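Long-range contacts in fiber protein (Human adenovirus 14, PDB 3F0Y), which forms the trimeric knob that ends the viral fibre and probably attaches the virus to host cells by engaging receptors such as CD46: residues 76-82 and 171-177; 136-142 and 154-160; 26-30 and 94-98. The contacts are given in a common frame with arbitrary orientation. Numbering follows the deposited sequence.

Contact 1: 76-82 and 171-177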
# COMPACT_ATOMS: atom_id res chain seq x y z
N PHE A 76 -0.63 -21.35 -6.03
CA PHE A 76 -2.08 -21.54 -6.01
C PHE A 76 -2.77 -20.22 -6.31
O PHE A 76 -2.30 -19.16 -5.90
CB PHE A 76 -2.55 -22.15 -4.68
CG PHE A 76 -2.11 -21.38 -3.46
CD1 PHE A 76 -0.94 -21.72 -2.80
CD2 PHE A 76 -2.88 -20.34 -2.96
CE1 PHE A 76 -0.54 -21.03 -1.67
CE2 PHE A 76 -2.49 -19.64 -1.83
CZ PHE A 76 -1.31 -19.99 -1.18
N THR A 77 -3.88 -20.30 -7.03
CA THR A 77 -4.56 -19.13 -7.55
C THR A 77 -6.01 -19.07 -7.09
O THR A 77 -6.73 -20.07 -7.18
CB THR A 77 -4.52 -19.10 -9.09
OG1 THR A 77 -3.15 -19.10 -9.53
CG2 THR A 77 -5.23 -17.87 -9.64
N ALA A 78 -6.41 -17.91 -6.59
CA ALA A 78 -7.81 -17.63 -6.33
C ALA A 78 -8.36 -16.90 -7.55
O ALA A 78 -7.99 -15.76 -7.81
CB ALA A 78 -7.96 -16.76 -5.09
N GLU A 79 -9.20 -17.59 -8.31
CA GLU A 79 -9.84 -17.02 -9.50
C GLU A 79 -11.23 -16.54 -9.13
O GLU A 79 -12.07 -17.33 -8.71
CB GLU A 79 -9.94 -18.06 -10.61
CG GLU A 79 -8.61 -18.51 -11.18
CD GLU A 79 -8.78 -19.40 -12.39
OE1 GLU A 79 -9.55 -20.37 -12.31
OE2 GLU A 79 -8.14 -19.13 -13.43
N LEU A 80 -11.47 -15.24 -9.29
CA LEU A 80 -12.76 -14.64 -8.95
C LEU A 80 -13.40 -14.10 -10.22
O LEU A 80 -12.88 -13.17 -10.84
CB LEU A 80 -12.58 -13.53 -7.92
CG LEU A 80 -11.74 -13.87 -6.68
CD1 LEU A 80 -11.65 -12.66 -5.77
CD2 LEU A 80 -12.31 -15.07 -5.94
N PHE A 81 -14.53 -14.69 -10.60
CA PHE A 81 -15.26 -14.29 -11.79
C PHE A 81 -16.57 -13.63 -11.39
O PHE A 81 -17.26 -14.10 -10.48
CB PHE A 81 -15.53 -15.50 -12.68
CG PHE A 81 -14.28 -16.20 -13.13
CD1 PHE A 81 -13.90 -17.40 -12.56
CD2 PHE A 81 -13.48 -15.64 -14.11
CE1 PHE A 81 -12.73 -18.04 -12.97
CE2 PHE A 81 -12.32 -16.27 -14.53
CZ PHE A 81 -11.94 -17.48 -13.96
N PHE A 82 -16.90 -12.53 -12.06
CA PHE A 82 -18.09 -11.74 -11.75
C PHE A 82 -18.90 -11.50 -13.02
O PHE A 82 -18.34 -11.33 -14.10
CB PHE A 82 -17.70 -10.40 -11.12
CG PHE A 82 -16.81 -10.53 -9.91
CD1 PHE A 82 -15.44 -10.64 -10.06
CD2 PHE A 82 -17.35 -10.51 -8.63
CE1 PHE A 82 -14.61 -10.75 -8.95
CE2 PHE A 82 -16.53 -10.62 -7.51
CZ PHE A 82 -15.16 -10.74 -7.67
N TYR A 171 -16.12 -9.63 -15.45
CA TYR A 171 -14.95 -9.15 -14.70
C TYR A 171 -14.21 -10.31 -14.05
O TYR A 171 -14.83 -11.30 -13.63
CB TYR A 171 -15.37 -8.14 -13.63
CG TYR A 171 -16.24 -7.03 -14.18
CD1 TYR A 171 -17.63 -7.10 -14.08
CD2 TYR A 171 -15.67 -5.93 -14.80
CE1 TYR A 171 -18.43 -6.09 -14.59
CE2 TYR A 171 -16.47 -4.91 -15.32
CZ TYR A 171 -17.84 -5.00 -15.21
OH TYR A 171 -18.62 -3.99 -15.72
N CYS A 172 -12.89 -10.18 -13.95
CA CYS A 172 -12.05 -11.22 -13.36
C CYS A 172 -10.98 -10.64 -12.44
O CYS A 172 -10.38 -9.60 -12.75
CB CYS A 172 -11.34 -12.04 -14.45
SG CYS A 172 -12.41 -12.58 -15.79
N ILE A 173 -10.76 -11.31 -11.32
CA ILE A 173 -9.62 -11.06 -10.46
C ILE A 173 -8.98 -12.42 -10.18
O ILE A 173 -9.60 -13.28 -9.56
CB ILE A 173 -10.02 -10.40 -9.13
CG1 ILE A 173 -10.77 -9.08 -9.37
CG2 ILE A 173 -8.79 -10.15 -8.27
CD1 ILE A 173 -11.29 -8.44 -8.10
N ARG A 174 -7.76 -12.61 -10.66
CA ARG A 174 -7.01 -13.84 -10.44
C ARG A 174 -5.79 -13.52 -9.58
O ARG A 174 -4.91 -12.79 -10.02
CB ARG A 174 -6.57 -14.45 -11.76
CG ARG A 174 -7.70 -14.92 -12.65
CD ARG A 174 -7.15 -15.68 -13.85
NE ARG A 174 -8.19 -16.27 -14.69
CZ ARG A 174 -8.73 -15.70 -15.77
NH1 ARG A 174 -8.37 -14.48 -16.16
NH2 ARG A 174 -9.66 -16.36 -16.46
N ILE A 175 -5.77 -14.06 -8.37
CA ILE A 175 -4.69 -13.79 -7.42
C ILE A 175 -3.88 -15.07 -7.23
O ILE A 175 -4.39 -16.07 -6.74
CB ILE A 175 -5.25 -13.35 -6.05
CG1 ILE A 175 -6.29 -12.24 -6.22
CG2 ILE A 175 -4.12 -12.87 -5.15
CD1 ILE A 175 -7.03 -11.90 -4.94
N THR A 176 -2.60 -15.01 -7.62
CA THR A 176 -1.72 -16.17 -7.55
C THR A 176 -0.64 -15.97 -6.49
O THR A 176 0.16 -15.05 -6.58
CB THR A 176 -1.02 -16.43 -8.90
OG1 THR A 176 -2.00 -16.70 -9.90
CG2 THR A 176 -0.06 -17.61 -8.80
N TRP A 177 -0.65 -16.85 -5.48
CA TRP A 177 0.41 -16.91 -4.49
C TRP A 177 1.40 -17.97 -4.95
O TRP A 177 0.99 -19.05 -5.38
CB TRP A 177 -0.14 -17.32 -3.12
CG TRP A 177 -0.96 -16.28 -2.44
CD1 TRP A 177 -0.53 -15.38 -1.52
CD2 TRP A 177 -2.36 -16.04 -2.62
NE1 TRP A 177 -1.58 -14.59 -1.11
CE2 TRP A 177 -2.71 -14.98 -1.77
CE3 TRP A 177 -3.35 -16.63 -3.41
CZ2 TRP A 177 -4.01 -14.48 -1.69
CZ3 TRP A 177 -4.65 -16.14 -3.34
CH2 TRP A 177 -4.97 -15.07 -2.48
O HOH W 1 -9.29 -19.56 -15.79
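Two neighbouring strands of one sheet in the antiparallel beta sandwich of the fibre knob meet here, with 76-82 at the edge of its four-stranded sheet within the chain. Their N-to-C directions differ by 168°, and the axes of the two segments approach to 4.5 Å. The register pairs F76 with W177 through to F82 with Y171, and F76, A78, L80 and F82 make hydrogen-bonded pairs with W177, I175, I173 and Y171. Eight backbone hydrogen bonds result. A78 N to I175 O is among the shortest at 2.7 Å, and Y171 N to F82 O is the longest at 3.1 Å. At the intervening non-hydrogen-bonded pairs, CA-H...O contacts such as T77 CA to I175 O (3.2 Å) fill in.

The face carrying F76, A78, L80, F82, Y171, I173, I175 and W177 is largely apolar and turns toward the opposing sheet: L80 reaches L41 and L43, while W177 touches L41, V56 and V58. Y171 OH is hydrogen-bonded to E206. Within the pair, W177 CB lies 3.8 Å from the centroid of the F76 ring, 25° off its normal, a CH-pi contact. A78 CB approaches W177 CZ3 at 3.8 Å, and F82 CE1 meets I173 CD1 at 4.1 Å.

The other face is more polar. There F81 receives C172 SG at its ring edge, the sulfur 4.9 Å from the centroid. R174 NE and E79 OE2 form a salt bridge at 3.1 Å, and a water links E79 OE2 (2.7 Å) with R174 NH2 (3.3 Å). R174 NH1 is held by R163 O. Farther along, T77 OG1 and T176 OG1 share a hydrogen bond of 2.7 Å.

Contact 2: 136-142 and 154-160; sequences NYIYGTC and IDISVML
This is an antiparallel beta hairpin ladder of the knob's sandwich, with 136-142 on the sheet's outer strand within the chain. Residues 137-142 and 154-160 are extended, G140 almost fully (phi/psi -174/-166), while N136 (-78/-7) precedes the strand. The segment axes come within 4.5 Å at 151°, so the ladder is clearly twisted. I138-V158, G140-I156 and C142-I154 are hydrogen-bonded pairs; Y137-M159, Y139-S157 and T141-D155 are non-hydrogen-bonded. Each hydrogen-bonded pair makes two backbone bonds, from V158 N to I138 O, 2.7 Å, up to G140 N to I156 O, 3.0 Å.

I156, I138 and C142 lose the most surface, all on the face turned to the opposing sheet. I156 (m, t) is paired with G140, which offers no side chain, and I156 CD1 reaches across to C142 SG at 3.6 Å. C142, with chi1 in p, also sets SG 3.8 Å from I154 CB. I138 (m, t) packs CB on V158 CB at 4.0 Å. I138 CD1 meets L160 CD1 at 3.9 Å. F201 covers I138 and V158.

On the reverse face, a Met-aromatic contact sets M159 CG (t, t, p) over the Y137 ring (chi1 m), 4.2 Å from its centroid, with SD oblique at 4.3 Å. Y139 OH is hydrogen-bonded to T145 OG1 of the second subunit, placing this face at a trimer interface. The hairpin's open end is fastened by L160 N to N136 O, 2.8 Å, and N136 ND2 to L160 O, 2.7 Å.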
# COMPACT_ATOMS: atom_id res chain seq x y z
N ASN A 136 -2.77 -5.43 -17.32
CA ASN A 136 -3.65 -6.26 -16.51
C ASN A 136 -2.98 -6.85 -15.26
O ASN A 136 -3.67 -7.45 -14.43
CB ASN A 136 -4.22 -7.40 -17.36
CG ASN A 136 -5.11 -6.90 -18.48
OD1 ASN A 136 -4.67 -6.72 -19.61
ND2 ASN A 136 -6.38 -6.67 -18.16
N TYR A 137 -1.67 -6.67 -15.13
CA TYR A 137 -0.91 -7.33 -14.07
C TYR A 137 -0.52 -6.41 -12.92
O TYR A 137 -0.06 -5.28 -13.12
CB TYR A 137 0.36 -7.97 -14.66
CG TYR A 137 0.07 -9.09 -15.63
CD1 TYR A 137 0.07 -8.86 -17.00
CD2 TYR A 137 -0.18 -10.38 -15.17
CE1 TYR A 137 -0.19 -9.89 -17.90
CE2 TYR A 137 -0.44 -11.42 -16.07
CZ TYR A 137 -0.44 -11.16 -17.43
OH TYR A 137 -0.69 -12.18 -18.32
N ILE A 138 -0.70 -6.92 -11.70
CA ILE A 138 -0.27 -6.27 -10.48
C ILE A 138 0.58 -7.28 -9.70
O ILE A 138 0.25 -8.47 -9.67
CB ILE A 138 -1.48 -5.84 -9.62
CG1 ILE A 138 -2.18 -4.64 -10.26
CG2 ILE A 138 -1.06 -5.50 -8.20
CD1 ILE A 138 -3.55 -4.36 -9.68
N TYR A 139 1.67 -6.81 -9.10
CA TYR A 139 2.59 -7.69 -8.39
C TYR A 139 2.87 -7.19 -6.98
O TYR A 139 2.77 -6.00 -6.69
CB TYR A 139 3.91 -7.79 -9.14
CG TYR A 139 3.77 -8.19 -10.59
CD1 TYR A 139 3.74 -7.23 -11.59
CD2 TYR A 139 3.67 -9.53 -10.96
CE1 TYR A 139 3.62 -7.58 -12.93
CE2 TYR A 139 3.55 -9.89 -12.30
CZ TYR A 139 3.53 -8.92 -13.27
OH TYR A 139 3.40 -9.27 -14.60
N GLY A 140 3.22 -8.13 -6.11
CA GLY A 140 3.58 -7.79 -4.75
C GLY A 140 4.07 -9.00 -3.99
O GLY A 140 4.39 -10.04 -4.58
N THR A 141 4.16 -8.85 -2.67
CA THR A 141 4.60 -9.91 -1.78
C THR A 141 3.78 -9.92 -0.50
O THR A 141 3.26 -8.88 -0.08
CB THR A 141 6.10 -9.73 -1.43
OG1 THR A 141 6.88 -9.67 -2.63
CG2 THR A 141 6.60 -10.88 -0.57
N CYS A 142 3.65 -11.09 0.10
CA CYS A 142 3.09 -11.23 1.44
C CYS A 142 4.04 -12.18 2.16
O CYS A 142 5.05 -12.58 1.59
CB CYS A 142 1.66 -11.77 1.39
SG CYS A 142 1.52 -13.48 0.84
N ILE A 154 6.32 -14.66 0.22
CA ILE A 154 5.54 -15.31 -0.83
C ILE A 154 5.24 -14.29 -1.92
O ILE A 154 4.77 -13.20 -1.63
CB ILE A 154 4.22 -15.87 -0.28
CG1 ILE A 154 4.48 -16.91 0.81
CG2 ILE A 154 3.37 -16.48 -1.40
CD1 ILE A 154 3.23 -17.42 1.49
N ASP A 155 5.51 -14.65 -3.18
CA ASP A 155 5.21 -13.77 -4.31
C ASP A 155 3.73 -13.79 -4.62
O ASP A 155 3.09 -14.84 -4.59
CB ASP A 155 5.98 -14.21 -5.56
CG ASP A 155 7.48 -14.13 -5.38
OD1 ASP A 155 7.96 -13.19 -4.71
OD2 ASP A 155 8.18 -15.00 -5.93
N ILE A 156 3.18 -12.62 -4.94
CA ILE A 156 1.79 -12.52 -5.36
C ILE A 156 1.70 -11.86 -6.72
O ILE A 156 2.30 -10.81 -6.95
CB ILE A 156 0.93 -11.73 -4.36
CG1 ILE A 156 0.96 -12.41 -2.99
CG2 ILE A 156 -0.52 -11.64 -4.86
CD1 ILE A 156 0.08 -11.74 -1.96
N SER A 157 0.95 -12.49 -7.62
CA SER A 157 0.65 -11.94 -8.93
C SER A 157 -0.86 -11.82 -9.02
O SER A 157 -1.58 -12.78 -8.76
CB SER A 157 1.18 -12.86 -10.03
OG SER A 157 0.99 -12.28 -11.31
N VAL A 158 -1.34 -10.63 -9.36
CA VAL A 158 -2.75 -10.40 -9.63
C VAL A 158 -2.92 -10.06 -11.10
O VAL A 158 -2.18 -9.24 -11.64
CB VAL A 158 -3.31 -9.26 -8.76
CG1 VAL A 158 -4.78 -9.00 -9.10
CG2 VAL A 158 -3.14 -9.57 -7.29
N MET A 159 -3.86 -10.72 -11.76
CA MET A 159 -4.25 -10.35 -13.11
C MET A 159 -5.71 -9.95 -13.10
O MET A 159 -6.57 -10.71 -12.66
CB MET A 159 -4.03 -11.50 -14.10
CG MET A 159 -4.16 -11.06 -15.56
SD MET A 159 -3.81 -12.36 -16.76
CE MET A 159 -5.24 -13.41 -16.54
N LEU A 160 -5.98 -8.74 -13.57
CA LEU A 160 -7.34 -8.22 -13.65
C LEU A 160 -7.87 -8.41 -15.06
O LEU A 160 -7.20 -8.07 -16.03
CB LEU A 160 -7.36 -6.74 -13.28
CG LEU A 160 -6.78 -6.41 -11.90
CD1 LEU A 160 -6.80 -4.91 -11.67
CD2 LEU A 160 -7.55 -7.13 -10.81
O HOH W 2 7.11 -10.85 -5.79

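Contact 3: 26-30 and 94-98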
# COMPACT_ATOMS: atom_id res chain seq x y z
N ALA A 26 -14.75 -23.05 5.74
CA ALA A 26 -14.02 -22.73 4.51
C ALA A 26 -14.99 -22.22 3.44
O ALA A 26 -16.03 -22.84 3.21
CB ALA A 26 -13.26 -23.95 4.01
N ASN A 27 -14.65 -21.10 2.82
CA ASN A 27 -15.49 -20.47 1.80
C ASN A 27 -14.88 -20.55 0.40
O ASN A 27 -15.46 -20.02 -0.56
CB ASN A 27 -15.77 -19.01 2.17
CG ASN A 27 -14.52 -18.14 2.16
OD1 ASN A 27 -13.41 -18.62 1.90
ND2 ASN A 27 -14.69 -16.85 2.45
N CYS A 28 -13.73 -21.21 0.29
CA CYS A 28 -12.94 -21.17 -0.93
C CYS A 28 -12.33 -22.53 -1.25
O CYS A 28 -11.81 -23.21 -0.37
CB CYS A 28 -11.84 -20.12 -0.79
SG CYS A 28 -10.78 -19.93 -2.23
N GLN A 29 -12.42 -22.93 -2.52
CA GLN A 29 -11.74 -24.12 -3.02
C GLN A 29 -10.54 -23.67 -3.87
O GLN A 29 -10.67 -23.42 -5.07
CB GLN A 29 -12.69 -25.00 -3.84
CG GLN A 29 -12.06 -26.30 -4.31
CD GLN A 29 -13.05 -27.24 -4.99
OE1 GLN A 29 -14.25 -27.19 -4.72
NE2 GLN A 29 -12.54 -28.09 -5.87
N MET A 30 -9.39 -23.56 -3.22
CA MET A 30 -8.18 -23.06 -3.86
C MET A 30 -7.52 -24.10 -4.76
O MET A 30 -7.20 -23.82 -5.91
CB MET A 30 -7.18 -22.60 -2.79
CG MET A 30 -6.04 -21.75 -3.33
SD MET A 30 -6.57 -20.09 -3.78
CE MET A 30 -6.71 -19.34 -2.16
N SER A 94 -13.07 -19.65 -7.40
CA SER A 94 -12.50 -20.34 -6.25
C SER A 94 -13.32 -20.05 -5.00
O SER A 94 -13.60 -20.96 -4.21
CB SER A 94 -11.05 -19.89 -6.04
OG SER A 94 -10.31 -19.99 -7.24
N LEU A 95 -13.71 -18.79 -4.84
CA LEU A 95 -14.59 -18.37 -3.75
C LEU A 95 -16.01 -18.83 -4.03
O LEU A 95 -16.57 -18.52 -5.08
CB LEU A 95 -14.55 -16.85 -3.60
CG LEU A 95 -15.38 -16.21 -2.47
CD1 LEU A 95 -14.92 -16.69 -1.10
CD2 LEU A 95 -15.30 -14.70 -2.57
N LYS A 96 -16.59 -19.58 -3.09
CA LYS A 96 -17.89 -20.21 -3.28
C LYS A 96 -19.03 -19.52 -2.54
O LYS A 96 -20.19 -19.92 -2.67
CB LYS A 96 -17.82 -21.68 -2.86
CG LYS A 96 -16.76 -22.49 -3.60
CD LYS A 96 -16.95 -22.42 -5.10
CE LYS A 96 -16.05 -23.39 -5.84
NZ LYS A 96 -16.28 -23.30 -7.30
N THR A 97 -18.70 -18.49 -1.76
CA THR A 97 -19.70 -17.68 -1.06
C THR A 97 -19.67 -16.26 -1.64
O THR A 97 -18.60 -15.65 -1.71
CB THR A 97 -19.40 -17.61 0.44
OG1 THR A 97 -19.33 -18.94 0.98
CG2 THR A 97 -20.47 -16.82 1.17
N PRO A 98 -20.83 -15.74 -2.06
CA PRO A 98 -20.85 -14.37 -2.60
C PRO A 98 -20.35 -13.33 -1.60
O PRO A 98 -20.46 -13.53 -0.39
CB PRO A 98 -22.34 -14.13 -2.90
CG PRO A 98 -22.94 -15.47 -3.00
CD PRO A 98 -22.17 -16.35 -2.08
O HOH W 3 -9.57 -22.57 -7.35
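The loop between strands 16-18 and 39-48 here meets the loop between strands 73-82 and 102-103. Neither 26-30 nor 94-98 forms a regular strand, yet their backbones run roughly opposed (159° between the end-to-end directions) and make a single bridge at C28 and L95, CA to CA 4.3 Å. Two hydrogen bonds flank it. K96 N donates to N27 O at 2.8 Å with an angle of 173°, and Q29 N donates to S94 O at 2.9 Å.

A water gathers three further oxygens: it donates to Q29 O (2.7 Å) and M30 O (3.0 Å) and lies 2.7 Å from S94 OG. Other polar groups are answered outside the pair. S94 OG is hydrogen-bonded to E79 N, N27 OD1 accepts from L41 N, K96 NZ is shared by S93 O and T90 O, M30 N pairs with D38 OD1, and A26 O with N37 ND2. A classic beta bulge places both N27 and C28 opposite C39.

Side-chain packing is modest: C28 SG meets S94 CB at 3.8 Å, and the L95 CD1 methyl lies against N27 O at 3.4 Å. The direct hydrogen bonds between the loops are thus main chain to main chain, while side chains such as N27 and S94 tie the pair to neighbouring strands.

From the N terminus, 26-30 opens contact 3 and 76-82 opens contact 1 before 94-98 returns to finish contact 3, so these two loops cross. The chain then makes the hairpin of contact 2, whose short loop opens and shuts wholly within the longer one that 171-177 completes. Contacts 1 and 2 build successive parts of one sheet: T176 N lies 2.7 Å from S157 O and R174 O 2.9 Å from M159 N, both probable hydrogen bonds. At the sheet's other edge, E79 O and S94 N (2.8 Å) probably bond contact 1 to the loops of contact 3. Contacts 2 and 3, with nearest atoms about 10 Å apart, flank the chain's centre on opposite sides.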